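Local coordinates for protein NAD(P)H-flavin oxidoreductase (PDB 3GBH) that binds flavin mononucleotide and probably uses it to pass electrons from NAD(P)H to a substrate, as other nitroreductase-family flavoenzymes do, at residues K19-F24 and D160-I164. Residues are numbered along the deposited sequence; the frame is centred on the assembly and turned at random.
Sequences KSVKVF and DTNPI. With FMN (flavin mononucleotide), chain H.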
loop_
_atom_site.group_PDB
_atom_site.type_symbol
_atom_site.label_atom_id
_atom_site.label_comp_id
_atom_site.label_asym_id
_atom_site.label_seq_id
_atom_site.Cartn_x
_atom_site.Cartn_y
_atom_site.Cartn_z
ATOM N N LYS B 19 -7.378 11.102 -22.579
ATOM C CA LYS B 19 -8.181 12.319 -22.623
ATOM C C LYS B 19 -8.750 12.500 -24.046
ATOM O O LYS B 19 -8.245 11.894 -25.007
ATOM C CB LYS B 19 -7.316 13.540 -22.238
ATOM C CG LYS B 19 -6.558 13.388 -20.887
ATOM C CD LYS B 19 -5.691 14.602 -20.598
ATOM C CE LYS B 19 -4.911 14.420 -19.304
ATOM N NZ LYS B 19 -3.929 15.491 -19.122
ATOM N N SER B 20 -9.810 13.305 -24.172
ATOM C CA SER B 20 -10.457 13.524 -25.471
ATOM C C SER B 20 -9.652 14.513 -26.303
ATOM O O SER B 20 -9.686 15.723 -26.077
ATOM C CB SER B 20 -11.888 14.051 -25.301
ATOM O OG SER B 20 -12.755 13.030 -24.835
ATOM N N VAL B 21 -8.963 13.987 -27.299
ATOM C CA VAL B 21 -8.259 14.791 -28.278
ATOM C C VAL B 21 -9.232 14.995 -29.432
ATOM O O VAL B 21 -9.849 14.040 -29.886
ATOM C CB VAL B 21 -6.984 14.051 -28.740
ATOM C CG1 VAL B 21 -6.408 14.661 -29.983
ATOM C CG2 VAL B 21 -5.975 14.023 -27.600
ATOM N N LYS B 22 -9.378 16.240 -29.876
ATOM C CA LYS B 22 -10.326 16.598 -30.943
ATOM C C LYS B 22 -9.693 17.055 -32.271
ATOM O O LYS B 22 -10.399 17.226 -33.264
ATOM C CB LYS B 22 -11.291 17.660 -30.391
ATOM C CG LYS B 22 -11.956 17.153 -29.110
ATOM C CD LYS B 22 -13.142 17.942 -28.672
ATOM C CE LYS B 22 -13.689 17.342 -27.379
ATOM N NZ LYS B 22 -15.016 17.931 -27.059
ATOM N N VAL B 23 -8.372 17.240 -32.280
ATOM C CA VAL B 23 -7.633 17.613 -33.481
ATOM C C VAL B 23 -6.461 16.622 -33.635
ATOM O O VAL B 23 -5.575 16.554 -32.781
ATOM C CB VAL B 23 -7.112 19.052 -33.378
ATOM C CG1 VAL B 23 -6.451 19.491 -34.669
ATOM C CG2 VAL B 23 -8.263 19.999 -33.015
ATOM N N PHE B 24 -6.497 15.849 -34.714
ATOM C CA PHE B 24 -5.499 14.848 -35.019
ATOM C C PHE B 24 -4.665 15.271 -36.226
ATOM O O PHE B 24 -5.019 16.209 -36.955
ATOM C CB PHE B 24 -6.172 13.521 -35.341
ATOM C CG PHE B 24 -7.092 13.045 -34.270
ATOM C CD1 PHE B 24 -6.626 12.220 -33.259
ATOM C CD2 PHE B 24 -8.435 13.423 -34.264
ATOM C CE1 PHE B 24 -7.478 11.778 -32.257
ATOM C CE2 PHE B 24 -9.302 12.975 -33.247
ATOM C CZ PHE B 24 -8.818 12.154 -32.257
ATOM N N ASP B 160 -4.354 8.758 -29.655
ATOM C CA ASP B 160 -5.381 9.371 -28.848
ATOM C C ASP B 160 -6.726 9.167 -29.485
ATOM O O ASP B 160 -6.818 8.841 -30.669
ATOM C CB ASP B 160 -5.085 10.840 -28.643
ATOM C CG ASP B 160 -3.998 11.054 -27.590
ATOM O OD1 ASP B 160 -4.322 10.901 -26.382
ATOM O OD2 ASP B 160 -2.832 11.338 -27.964
ATOM N N THR B 161 -7.767 9.346 -28.683
ATOM C CA THR B 161 -9.132 9.151 -29.110
ATOM C C THR B 161 -10.058 10.243 -28.590
ATOM O O THR B 161 -9.684 11.027 -27.704
ATOM C CB THR B 161 -9.694 7.807 -28.620
ATOM O OG1 THR B 161 -9.619 7.751 -27.194
ATOM C CG2 THR B 161 -8.949 6.631 -29.272
ATOM N N ASN B 162 -11.263 10.249 -29.144
ATOM C CA ASN B 162 -12.371 11.119 -28.691
ATOM C C ASN B 162 -13.640 10.319 -28.857
ATOM O O ASN B 162 -14.051 10.016 -30.003
ATOM C CB ASN B 162 -12.424 12.413 -29.503
ATOM C CG ASN B 162 -13.581 13.365 -29.106
ATOM O OD1 ASN B 162 -13.982 14.173 -29.918
ATOM N ND2 ASN B 162 -14.080 13.289 -27.868
ATOM N N PRO B 163 -14.249 9.910 -27.730
ATOM C CA PRO B 163 -15.556 9.246 -27.863
ATOM C C PRO B 163 -16.614 10.257 -28.207
ATOM O O PRO B 163 -16.570 11.382 -27.717
ATOM C CB PRO B 163 -15.768 8.601 -26.494
ATOM C CG PRO B 163 -14.987 9.457 -25.544
ATOM C CD PRO B 163 -13.817 10.007 -26.325
ATOM N N ILE B 164 -17.557 9.857 -29.059
ATOM C CA ILE B 164 -18.478 10.772 -29.693
ATOM C C ILE B 164 -19.866 10.124 -29.709
ATOM O O ILE B 164 -20.020 8.980 -30.157
ATOM C CB ILE B 164 -17.990 11.141 -31.140
ATOM C CG1 ILE B 164 -16.735 12.028 -31.071
ATOM C CG2 ILE B 164 -19.067 11.877 -31.937
ATOM C CD1 ILE B 164 -15.994 12.270 -32.370
HETATM N N1 FMN H . -16.933 14.991 -27.325
HETATM C C2 FMN H . -17.177 15.702 -28.491
HETATM O O2 FMN H . -16.400 16.580 -28.883
HETATM N N3 FMN H . -18.313 15.438 -29.208
HETATM C C4 FMN H . -19.215 14.455 -28.793
HETATM O O4 FMN H . -20.240 14.245 -29.468
HETATM C C4A FMN H . -18.976 13.760 -27.618
HETATM N N5 FMN H . -19.859 12.804 -27.147
HETATM C C5A FMN H . -19.457 11.901 -26.185
HETATM C C6 FMN H . -20.184 10.721 -25.950
HETATM C C7 FMN H . -19.775 9.819 -24.991
HETATM C C7M FMN H . -20.567 8.563 -24.747
HETATM C C8 FMN H . -18.633 10.094 -24.231
HETATM C C8M FMN H . -18.125 9.160 -23.177
HETATM C C9 FMN H . -17.919 11.256 -24.459
HETATM C C9A FMN H . -18.302 12.177 -25.439
HETATM N N10 FMN H . -17.572 13.348 -25.691
HETATM C C10 FMN H . -17.823 14.042 -26.875
HETATM C "C1'" FMN H . -16.279 13.628 -24.954
HETATM C "C2'" FMN H . -16.645 14.132 -23.558
HETATM O "O2'" FMN H . -17.050 15.490 -23.601
HETATM C "C3'" FMN H . -15.441 13.950 -22.627
HETATM O "O3'" FMN H . -15.188 12.576 -22.475
HETATM C "C4'" FMN H . -15.610 14.593 -21.251
HETATM O "O4'" FMN H . -15.703 16.009 -21.404
HETATM C "C5'" FMN H . -14.433 14.224 -20.350
HETATM O "O5'" FMN H . -13.218 14.704 -20.913
HETATM P P FMN H . -12.022 13.691 -21.225
HETATM O O1P FMN H . -10.849 14.448 -21.777
HETATM O O2P FMN H . -12.545 12.650 -22.171
HETATM O O3P FMN H . -11.606 12.982 -19.959
HETATM O O HOH W 1 -6.645 9.841 -25.539
#
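With CG of Asn162 turned anti to its own backbone N (chi1 179°) and OG of Ser20 lying opposite the carbonyl carbon of its residue (chi1 -73°), amide and hydroxyl come together alongside the FMN, the hydroxyl by its phosphate and the amide by the flavin N1, with Ser20 OG standing 3.3 Å from Asn162 ND2. Pro163 CD flanks the same hydroxyl. Behind this meeting point the backbones are joined by a hydrogen bond from Val21 N to Thr161 O (3.1 Å); a CA-H...O contact from Ser20 reaches the same oxygen. Asn162 CB presses close to Val21 O, a buried carbonyl for which the model offers no partner. Farther along, Val21 CG2 packs against Asp160 CB at 3.5 Å, the two side chains crossing at about a right angle. A water donates to both Lys19 O and Asp160 OD1, bridging the loop and the strand. The Phe24 ring has Val21 CG1 over one face, toward the rim, and meets Asp160 O with its CE1 edge.

The other end of the contact grips the cofactor. Ser20 holds the phosphate twice, by an almost straight bond from its N to FMN O1P (2.8 Å) and by OG to O2P (2.7 Å). The extended chain of Lys22 runs past the Asn162 amide, whose OD1 is bound by Gln78, and brings NZ to FMN O2 (2.7 Å). This positive charge could stabilise negative charge at the N1-C2=O2 end of a reduced flavin. Pro163 lies against the dimethylbenzene ring and packs on Pro46 of the second subunit; loop 19-24 and strand 160-164 together form part of the FMN site of the nitroreductase fold.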